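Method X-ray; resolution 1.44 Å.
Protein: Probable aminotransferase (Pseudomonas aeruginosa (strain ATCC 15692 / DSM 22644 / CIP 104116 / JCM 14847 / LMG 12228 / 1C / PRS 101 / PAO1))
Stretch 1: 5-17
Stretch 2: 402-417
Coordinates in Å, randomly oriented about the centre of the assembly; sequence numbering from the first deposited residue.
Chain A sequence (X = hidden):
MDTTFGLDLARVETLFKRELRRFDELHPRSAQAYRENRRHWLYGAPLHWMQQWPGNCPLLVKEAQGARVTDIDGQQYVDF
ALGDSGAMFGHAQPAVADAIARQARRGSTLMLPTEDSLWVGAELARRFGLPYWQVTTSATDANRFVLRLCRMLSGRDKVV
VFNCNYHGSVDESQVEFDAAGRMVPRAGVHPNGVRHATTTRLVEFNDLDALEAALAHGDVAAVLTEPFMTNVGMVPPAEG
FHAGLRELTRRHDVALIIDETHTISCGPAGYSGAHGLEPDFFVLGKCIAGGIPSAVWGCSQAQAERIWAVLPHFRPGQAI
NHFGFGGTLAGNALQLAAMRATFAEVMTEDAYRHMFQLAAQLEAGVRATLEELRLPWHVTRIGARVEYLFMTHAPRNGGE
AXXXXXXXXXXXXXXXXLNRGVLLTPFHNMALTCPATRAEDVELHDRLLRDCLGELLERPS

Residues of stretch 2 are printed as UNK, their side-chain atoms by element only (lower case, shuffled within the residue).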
# COMPACT_ATOMS: atom_id res chain seq x y z
N PHE A 5 32.65 9.38 19.02
CA PHE A 5 32.39 7.92 18.71
C PHE A 5 33.65 7.06 18.54
O PHE A 5 33.63 5.96 17.96
CB PHE A 5 31.54 7.81 17.43
CG PHE A 5 30.31 8.69 17.40
CD1 PHE A 5 29.20 8.31 18.07
CD2 PHE A 5 30.30 9.91 16.74
CE1 PHE A 5 28.03 9.08 18.03
CE2 PHE A 5 29.16 10.69 16.71
CZ PHE A 5 28.02 10.26 17.34
N GLY A 6 34.78 7.54 19.03
CA GLY A 6 36.00 6.79 18.97
C GLY A 6 36.76 6.88 17.67
O GLY A 6 37.76 6.19 17.54
N LEU A 7 36.32 7.74 16.73
CA LEU A 7 36.99 7.94 15.44
C LEU A 7 37.36 9.43 15.24
O LEU A 7 36.71 10.34 15.79
CB LEU A 7 36.06 7.52 14.30
CG LEU A 7 35.55 6.08 14.30
CD1 LEU A 7 34.64 5.83 13.12
CD2 LEU A 7 36.69 5.09 14.26
N ASP A 8 38.40 9.65 14.42
CA ASP A 8 38.77 10.99 13.99
C ASP A 8 37.90 11.38 12.77
O ASP A 8 38.08 10.84 11.65
CB ASP A 8 40.27 11.03 13.66
CG ASP A 8 40.76 12.39 13.18
OD1 ASP A 8 39.97 13.22 12.72
OD2 ASP A 8 41.98 12.67 13.28
N LEU A 9 36.98 12.33 12.97
CA LEU A 9 36.06 12.69 11.91
C LEU A 9 36.74 13.25 10.66
O LEU A 9 36.22 13.09 9.55
CB LEU A 9 34.96 13.61 12.39
CG LEU A 9 33.96 12.99 13.37
CD1 LEU A 9 32.91 14.02 13.76
CD2 LEU A 9 33.28 11.71 12.81
N ALA A 10 37.90 13.86 10.80
CA ALA A 10 38.62 14.30 9.62
C ALA A 10 39.11 13.12 8.79
O ALA A 10 39.11 13.20 7.55
CB ALA A 10 39.80 15.18 10.01
N ARG A 11 39.53 12.04 9.46
CA ARG A 11 39.95 10.82 8.75
C ARG A 11 38.74 10.19 8.09
O ARG A 11 38.84 9.68 6.96
CB ARG A 11 40.66 9.81 9.71
CG ARG A 11 42.12 10.16 10.05
CD ARG A 11 42.91 8.91 10.47
NE ARG A 11 44.14 9.26 11.18
CZ ARG A 11 44.20 9.75 12.44
NH1 ARG A 11 43.10 9.92 13.16
NH2 ARG A 11 45.36 10.08 12.98
N VAL A 12 37.59 10.21 8.78
CA VAL A 12 36.34 9.69 8.17
C VAL A 12 36.00 10.48 6.91
O VAL A 12 35.70 9.91 5.87
CB VAL A 12 35.15 9.72 9.17
CG1 VAL A 12 33.89 9.20 8.50
CG2 VAL A 12 35.42 8.90 10.42
N GLU A 13 36.02 11.80 7.02
CA GLU A 13 35.72 12.63 5.86
C GLU A 13 36.69 12.37 4.70
O GLU A 13 36.29 12.29 3.54
CB GLU A 13 35.77 14.11 6.28
CG GLU A 13 35.77 15.12 5.14
CD GLU A 13 34.40 15.31 4.55
OE1 GLU A 13 33.48 14.52 4.87
OE2 GLU A 13 34.24 16.23 3.75
N THR A 14 37.99 12.23 5.01
CA THR A 14 39.00 11.96 3.98
C THR A 14 38.73 10.63 3.26
O THR A 14 38.76 10.56 2.03
CB THR A 14 40.42 11.97 4.60
OG1 THR A 14 40.67 13.28 5.11
CG2 THR A 14 41.50 11.63 3.57
N LEU A 15 38.49 9.60 4.03
CA LEU A 15 38.18 8.28 3.46
C LEU A 15 36.91 8.34 2.67
O LEU A 15 36.85 7.79 1.60
CB LEU A 15 38.09 7.22 4.58
CG LEU A 15 37.81 5.79 4.08
CD1 LEU A 15 38.83 5.37 3.06
CD2 LEU A 15 37.72 4.83 5.23
N PHE A 16 35.90 9.04 3.19
CA PHE A 16 34.61 9.11 2.52
C PHE A 16 34.76 9.78 1.17
O PHE A 16 34.25 9.30 0.18
CB PHE A 16 33.59 9.82 3.39
CG PHE A 16 32.17 9.81 2.85
CD1 PHE A 16 31.59 8.66 2.36
CD2 PHE A 16 31.37 10.97 2.90
CE1 PHE A 16 30.28 8.66 1.89
CE2 PHE A 16 30.07 10.96 2.43
CZ PHE A 16 29.53 9.81 1.93
N LYS A 17 35.45 10.92 1.12
CA LYS A 17 35.69 11.58 -0.18
C LYS A 17 36.42 10.69 -1.19
O LYS A 17 36.08 10.69 -2.36
CB LYS A 17 36.49 12.86 0.02
CG LYS A 17 35.67 14.11 0.09
CD LYS A 17 36.61 15.33 0.24
CE LYS A 17 37.54 15.53 -0.97
NZ LYS A 17 37.35 16.82 -1.71
N UNK A 402 19.14 6.82 19.81
CA UNK A 402 19.20 7.86 18.76
C UNK A 402 20.51 8.66 18.75
O UNK A 402 21.00 9.05 17.69
c UNK A 402 17.86 9.79 17.83
c UNK A 402 18.02 8.79 18.93
n UNK A 402 17.08 9.57 16.71
n UNK A 402 17.87 11.56 16.54
c UNK A 402 18.32 11.05 17.73
c UNK A 402 17.10 10.65 15.96
N UNK A 403 21.08 8.87 19.93
CA UNK A 403 22.36 9.62 20.03
C UNK A 403 23.56 8.88 19.49
O UNK A 403 24.63 9.49 19.20
c UNK A 403 20.71 12.83 22.44
n UNK A 403 21.69 12.24 21.77
c UNK A 403 20.69 10.70 22.97
c UNK A 403 21.68 10.89 22.07
c UNK A 403 22.67 9.95 21.47
n UNK A 403 20.11 11.93 23.19
N UNK A 404 23.41 7.57 19.34
CA UNK A 404 24.50 6.68 18.88
C UNK A 404 24.50 6.35 17.38
O UNK A 404 25.00 5.25 16.96
c UNK A 404 24.40 5.42 19.69
N UNK A 405 23.91 7.27 16.63
CA UNK A 405 23.81 7.23 15.18
C UNK A 405 24.57 8.47 14.64
O UNK A 405 24.64 9.50 15.28
c UNK A 405 21.98 4.57 14.52
c UNK A 405 20.79 4.31 12.36
c UNK A 405 21.53 5.89 15.21
c UNK A 405 22.30 7.18 14.74
n UNK A 405 20.78 4.52 11.05
n UNK A 405 21.85 4.70 13.09
n UNK A 405 19.75 3.65 12.94
N UNK A 406 25.16 8.34 13.45
CA UNK A 406 25.92 9.40 12.82
C UNK A 406 25.96 9.20 11.33
O UNK A 406 26.47 8.16 10.86
o UNK A 406 28.83 10.50 11.71
c UNK A 406 28.14 10.63 12.76
n UNK A 406 27.97 11.82 13.37
c UNK A 406 27.35 9.48 13.37
N UNK A 407 25.44 10.17 10.58
CA UNK A 407 25.29 10.05 9.15
C UNK A 407 26.59 9.82 8.38
O UNK A 407 26.66 9.00 7.44
N UNK A 408 27.61 10.56 8.77
CA UNK A 408 28.88 10.53 8.07
C UNK A 408 29.62 9.19 8.28
O UNK A 408 30.09 8.59 7.31
c UNK A 408 29.77 11.70 8.49
c UNK A 408 31.19 11.67 7.91
c UNK A 408 31.20 11.69 6.40
c UNK A 408 32.04 12.81 8.43
N UNK A 409 29.71 8.73 9.52
CA UNK A 409 30.39 7.47 9.81
C UNK A 409 29.62 6.34 9.11
O UNK A 409 30.22 5.48 8.43
c UNK A 409 31.02 5.78 11.53
c UNK A 409 30.53 7.20 11.31
c UNK A 409 31.35 8.27 13.48
c UNK A 409 31.44 8.26 11.96
N UNK A 410 28.29 6.36 9.24
CA UNK A 410 27.46 5.35 8.58
C UNK A 410 27.65 5.30 7.06
O UNK A 410 27.86 4.24 6.48
c UNK A 410 26.01 5.56 8.95
c UNK A 410 24.33 5.68 10.87
o UNK A 410 23.38 5.70 10.06
o UNK A 410 24.20 5.92 12.09
c UNK A 410 25.72 5.25 10.41
N UNK A 411 27.64 6.47 6.42
CA UNK A 411 27.83 6.53 4.99
C UNK A 411 29.21 6.00 4.58
O UNK A 411 29.33 5.27 3.61
c UNK A 411 27.61 7.94 4.47
N UNK A 412 30.24 6.39 5.32
CA UNK A 412 31.57 5.92 5.02
C UNK A 412 31.73 4.41 5.11
O UNK A 412 32.28 3.80 4.20
c UNK A 412 32.57 6.62 5.91
s UNK A 412 34.30 6.33 5.48
N UNK A 413 31.24 3.80 6.18
CA UNK A 413 31.34 2.35 6.33
C UNK A 413 30.55 1.66 5.24
O UNK A 413 31.01 0.70 4.64
c UNK A 413 30.94 1.79 10.23
c UNK A 413 31.59 2.35 8.98
c UNK A 413 30.81 1.93 7.72
c UNK A 413 33.01 1.97 8.87
N UNK A 414 29.33 2.15 4.98
CA UNK A 414 28.50 1.54 3.97
C UNK A 414 29.12 1.63 2.58
O UNK A 414 29.10 0.66 1.82
c UNK A 414 25.07 1.02 5.01
n UNK A 414 26.31 2.21 6.34
c UNK A 414 25.33 1.69 7.06
c UNK A 414 26.20 1.77 5.03
n UNK A 414 24.55 0.99 6.28
c UNK A 414 27.12 2.16 3.92
N UNK A 415 29.71 2.79 2.26
CA UNK A 415 30.29 2.95 0.93
C UNK A 415 31.58 2.16 0.75
O UNK A 415 31.82 1.62 -0.33
c UNK A 415 30.56 4.44 0.66
c UNK A 415 31.23 6.30 -0.87
c UNK A 415 30.05 4.31 -1.81
c UNK A 415 31.03 4.80 -0.76
N UNK A 416 32.41 2.10 1.79
CA UNK A 416 33.64 1.30 1.73
C UNK A 416 33.29 -0.15 1.40
O UNK A 416 33.92 -0.76 0.52
c UNK A 416 35.91 -0.56 3.23
c UNK A 416 36.88 1.60 2.89
c UNK A 416 37.17 -1.13 3.27
c UNK A 416 38.14 1.04 2.90
c UNK A 416 38.26 -0.35 3.08
c UNK A 416 34.37 1.40 3.06
c UNK A 416 35.74 0.80 3.07
o UNK A 416 39.50 -0.92 3.10
N UNK A 417 32.26 -0.68 2.05
CA UNK A 417 31.83 -2.05 1.79
C UNK A 417 31.24 -2.20 0.39
O UNK A 417 31.55 -3.15 -0.34
c UNK A 417 32.55 -2.43 4.75
c UNK A 417 30.68 -3.98 4.91
c UNK A 417 30.89 -2.55 2.87
c UNK A 417 31.61 -3.32 3.96

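Position 402 carries one carbon and then a five-membered ring of three carbons and two nitrogens, far from stretch 1: His402. Position 403 repeats that pattern; its ring leads away, and what meets stretch 1 is its backbone O, 3.6 Å from Phe5 CE1 at the ring edge. It is His403. A single carbon at 404, pointing away, gives Ala404. Position 405 has three carbons, a nitrogen, and a carbon bearing two more nitrogens, a guanidinium, hence Arg405; with it the type I turn that began at His402 closes.

At 406 there are two carbons, the second carrying one O and one N. Those elements alone leave acid and amide in no doubt: Asn406. Its ND2 lies 3.7 Å from Phe5 CE2, while its OD1 caps the coming helix, accepting from the backbone N of position 409 at 3.0 Å. Position 407 has no side-chain atoms, so it is Gly407, the first residue of that helix.

Position 408 has four carbons forked at the second, Leu408. Its CG is 3.7 Å from Val12 CG1 and its CD1 3.6 Å from Phe16 CD2; the side chain is a knob among Leu9, Val12, Glu13 and Phe16. Position 409 also has four carbons, but forked at the first with one arm two carbons long: Ile409. The CD1 ending that arm lies 3.8 Å from Phe5 CD2 and 4.0 Å from Leu9 CD2, and the short-arm CG2 is 4.0 Å from Leu7 CD1.

Position 410 shows three carbons, the last holding two oxygens, and does not touch stretch 1. This is Glu410, which works within its own stretch: OE2 accepts from Arg405 NE at 2.8 Å in a salt bridge and from Asn406 N at 2.9 Å, tying the turn to the helix. One carbon at 411 makes Ala411, whose CB packs 3.7 Å from Phe16 CZ. A carbon and a sulfur at 412 make Cys412, its SG 3.7 Å from Leu15 CD2.

Position 413, four carbons forked at the second, points away: Leu413. Position 414, one carbon and a five-membered ring with two nitrogens, is out of reach: His414, with ND1 donating to Glu410 O at 2.6 Å. Position 415 has four carbons forked at the second and points toward stretch 1: Leu415, with CD2 3.8 Å from Phe16 CE1. At 416 one carbon leads to a six-carbon ring bearing one oxygen, so Tyr416, with CD2 4.1 Å from Leu15 CD2. Position 417 has four carbons forked at the second, out of reach of stretch 1: Leu417.

The rule is reciprocal packing. Two helices cross at 39°, their axes 9.3 Å apart at closest approach, with no hydrogen bond between the stretches. Leu408 fills a hole in the first helix, and Phe16 fills one made by Leu408, Ala411, Cys412 and Leu415. Cys412 sits where the backbones come close, Phe16 CA to Cys412 CA being 5.1 Å, and Ala411 offers only its CB to the Phe16 ring. Some polar groups settle within their own stretch: Asp8 and Asn406 each cap their own helix.

Stretch 2, residues 402-417: HHARNGLIEACLHLYL
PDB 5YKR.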